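Long-range contact in nucleotide pyrophosphohydrolase (Bacillus cereus, PDB 5IE9), which probably hydrolyses nucleoside triphosphates to monophosphates and pyrophosphate with the help of divalent metal ions, as other MazG enzymes do: residues 6-10 / 83-87. Residues are numbered along the deposited sequence; the frame is centred on the assembly and turned at random.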
ATOM      1  N   MET C   6     -22.584   2.122 -12.112  1.00 91.11           N
ATOM      2  CA  MET C   6     -21.724   2.530 -10.990  1.00 88.54           C
ATOM      3  C   MET C   6     -22.542   3.237  -9.898  1.00 88.22           C
ATOM      4  O   MET C   6     -22.315   3.001  -8.710  1.00 87.92           O
ATOM      5  CB  MET C   6     -20.572   3.420 -11.491  1.00 89.30           C
ATOM      6  CG  MET C   6     -19.479   3.760 -10.485  1.00 88.91           C
ATOM      7  SD  MET C   6     -18.436   2.382  -9.941  1.00 89.09           S
ATOM      8  CE  MET C   6     -19.136   2.070  -8.333  1.00 85.26           C
ATOM      9  N   LYS C   7     -23.501   4.069 -10.310  1.00 90.69           N
ATOM     10  CA  LYS C   7     -24.412   4.755  -9.391  1.00 90.28           C
ATOM     11  C   LYS C   7     -25.201   3.789  -8.512  1.00 88.50           C
ATOM     12  O   LYS C   7     -25.323   4.019  -7.306  1.00 87.71           O
ATOM     13  CB  LYS C   7     -25.357   5.695 -10.143  1.00 94.93           C
ATOM     14  CG  LYS C   7     -24.725   7.032 -10.480  1.00 98.24           C
ATOM     15  CD  LYS C   7     -25.767   8.134 -10.593  1.00105.30           C
ATOM     16  CE  LYS C   7     -25.125   9.517 -10.647  1.00109.01           C
ATOM     17  NZ  LYS C   7     -24.272   9.739 -11.850  1.00108.97           N
ATOM     18  N   ASP C   8     -25.708   2.710  -9.116  1.00 88.58           N
ATOM     19  CA  ASP C   8     -26.443   1.664  -8.393  1.00 88.49           C
ATOM     20  C   ASP C   8     -25.569   0.857  -7.426  1.00 84.71           C
ATOM     21  O   ASP C   8     -25.990   0.595  -6.298  1.00 84.26           O
ATOM     22  CB  ASP C   8     -27.173   0.722  -9.358  1.00 92.52           C
ATOM     23  CG  ASP C   8     -28.349   1.387 -10.063  1.00 97.99           C
ATOM     24  OD1 ASP C   8     -29.039   2.241  -9.457  1.00 99.52           O
ATOM     25  OD2 ASP C   8     -28.583   1.040 -11.240  1.00100.92           O
ATOM     26  N   MET C   9     -24.365   0.472  -7.862  1.00 82.17           N
ATOM     27  CA  MET C   9     -23.404  -0.248  -7.007  1.00 78.24           C
ATOM     28  C   MET C   9     -23.077   0.568  -5.755  1.00 75.26           C
ATOM     29  O   MET C   9     -22.965   0.009  -4.665  1.00 72.63           O
ATOM     30  CB  MET C   9     -22.111  -0.591  -7.756  1.00 78.90           C
ATOM     31  CG  MET C   9     -22.294  -1.052  -9.194  1.00 82.86           C
ATOM     32  SD  MET C   9     -21.011  -2.049  -9.989  1.00 85.80           S
ATOM     33  CE  MET C   9     -19.481  -1.512  -9.227  1.00 83.54           C
ATOM     34  N   GLN C  10     -22.944   1.887  -5.928  1.00 75.38           N
ATOM     35  CA  GLN C  10     -22.745   2.823  -4.818  1.00 75.40           C
ATOM     36  C   GLN C  10     -23.977   2.911  -3.912  1.00 77.31           C
ATOM     37  O   GLN C  10     -23.839   2.870  -2.687  1.00 77.46           O
ATOM     38  CB  GLN C  10     -22.297   4.209  -5.318  1.00 77.24           C
ATOM     39  CG  GLN C  10     -20.885   4.214  -5.889  1.00 77.21           C
ATOM     40  CD  GLN C  10     -20.345   5.591  -6.221  1.00 81.32           C
ATOM     41  OE1 GLN C  10     -20.122   5.914  -7.387  1.00 85.32           O
ATOM     42  NE2 GLN C  10     -20.103   6.400  -5.200  1.00 83.23           N
ATOM     43  N   ILE C  83     -18.757  11.464  -3.041  1.00 84.09           N
ATOM     44  CA  ILE C  83     -18.108  11.390  -4.350  1.00 82.44           C
ATOM     45  C   ILE C  83     -18.785  10.326  -5.220  1.00 83.01           C
ATOM     46  O   ILE C  83     -19.007   9.188  -4.780  1.00 81.25           O
ATOM     47  CB  ILE C  83     -16.587  11.112  -4.220  1.00 78.63           C
ATOM     48  CG1 ILE C  83     -15.901  12.269  -3.483  1.00 79.47           C
ATOM     49  CG2 ILE C  83     -15.944  10.895  -5.588  1.00 76.69           C
ATOM     50  CD1 ILE C  83     -14.528  11.944  -2.922  1.00 78.93           C
ATOM     51  N   ASP C  84     -19.112  10.717  -6.451  1.00 85.48           N
ATOM     52  CA  ASP C  84     -19.654   9.803  -7.448  1.00 87.08           C
ATOM     53  C   ASP C  84     -18.527   9.282  -8.337  1.00 84.15           C
ATOM     54  O   ASP C  84     -17.896  10.061  -9.056  1.00 84.45           O
ATOM     55  CB  ASP C  84     -20.737  10.504  -8.280  1.00 92.23           C
ATOM     56  CG  ASP C  84     -21.258   9.639  -9.410  1.00 95.42           C
ATOM     57  OD1 ASP C  84     -21.809   8.542  -9.141  1.00 96.88           O
ATOM     58  OD2 ASP C  84     -21.110  10.059 -10.573  1.00 97.59           O
ATOM     59  N   LEU C  85     -18.289   7.968  -8.282  1.00 81.43           N
ATOM     60  CA  LEU C  85     -17.171   7.327  -9.009  1.00 79.07           C
ATOM     61  C   LEU C  85     -17.308   7.312 -10.543  1.00 81.24           C
ATOM     62  O   LEU C  85     -16.315   7.103 -11.246  1.00 80.70           O
ATOM     63  CB  LEU C  85     -16.896   5.909  -8.488  1.00 75.62           C
ATOM     64  CG  LEU C  85     -16.336   5.715  -7.078  1.00 73.61           C
ATOM     65  CD1 LEU C  85     -16.481   4.260  -6.674  1.00 72.95           C
ATOM     66  CD2 LEU C  85     -14.885   6.161  -6.931  1.00 71.66           C
ATOM     67  N   GLU C  86     -18.525   7.519 -11.049  1.00 83.87           N
ATOM     68  CA  GLU C  86     -18.755   7.706 -12.481  1.00 85.44           C
ATOM     69  C   GLU C  86     -18.144   9.033 -12.924  1.00 85.80           C
ATOM     70  O   GLU C  86     -17.447   9.085 -13.943  1.00 85.69           O
ATOM     71  CB  GLU C  86     -20.250   7.653 -12.810  1.00 89.83           C
ATOM     72  CG  GLU C  86     -20.583   7.684 -14.301  1.00 93.39           C
ATOM     73  CD  GLU C  86     -22.079   7.670 -14.603  1.00 98.55           C
ATOM     74  OE1 GLU C  86     -22.904   7.462 -13.676  1.00 99.88           O
ATOM     75  OE2 GLU C  86     -22.435   7.860 -15.788  1.00101.21           O
ATOM     76  N   THR C  87     -18.404  10.091 -12.146  1.00 85.50           N
ATOM     77  CA  THR C  87     -17.783  11.403 -12.358  1.00 85.67           C
ATOM     78  C   THR C  87     -16.259  11.281 -12.272  1.00 83.13           C
ATOM     79  O   THR C  87     -15.556  11.736 -13.171  1.00 84.94           O
ATOM     80  CB  THR C  87     -18.302  12.476 -11.367  1.00 86.54           C
ATOM     81  OG1 THR C  87     -19.733  12.447 -11.322  1.00 88.19           O
ATOM     82  CG2 THR C  87     -17.851  13.878 -11.779  1.00 88.61           C
TER
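A capped helix N-terminus, bonded by a side-chain amide from a second helix, organises this contact: Gln-10, on helix 6-17, and Lys-7, one turn before it, meet residues 83-84, which lead into helix 85-96 in the all-alpha MazG fold. Gln-10 engages the backbone at the helix start with both ends of its amide. Its OE1 accepts from Leu-85 N at 2.9 Å, the donor tilted 19° from the carbonyl plane, while its NE2 gives a hydrogen to Ile-83 O at 3.0 Å, a bond lying in the amide plane. Because the chain runs extended beyond CG (chi2 -172°), the amide spans the gap to the backbone, and two bonds in opposite senses fix its rotation. Asp-84 is the N-cap residue: its OD2 takes Thr-87 N at 3.1 Å from above the carboxylate plane and Thr-87 OG1 through the anti lone pair. Lys-7 crosses Asp-84 and Glu-86 at about a right angle, and a bend at chi4 (64°) brings NZ into a 3.2 Å salt bridge with Glu-86 OE1, met from above the carboxylate plane, and into a weaker one with Asp-84 OD2 at 3.4 Å. The other oxygen of Glu-86, OE2, accepts from Lys-4 N of the second subunit. On the apolar flank Met-6 CE rests against Leu-85 CD1 at 3.8 Å, both side chains also touching Ile-75 of helix 62-80. The chemistry implies a joint in which one amide pairs with a backbone N-H at the first helical residue and a carbonyl two residues earlier, while a single ammonium probably offsets part of the negative charge of two carboxylates, one of them tied to the subunit interface.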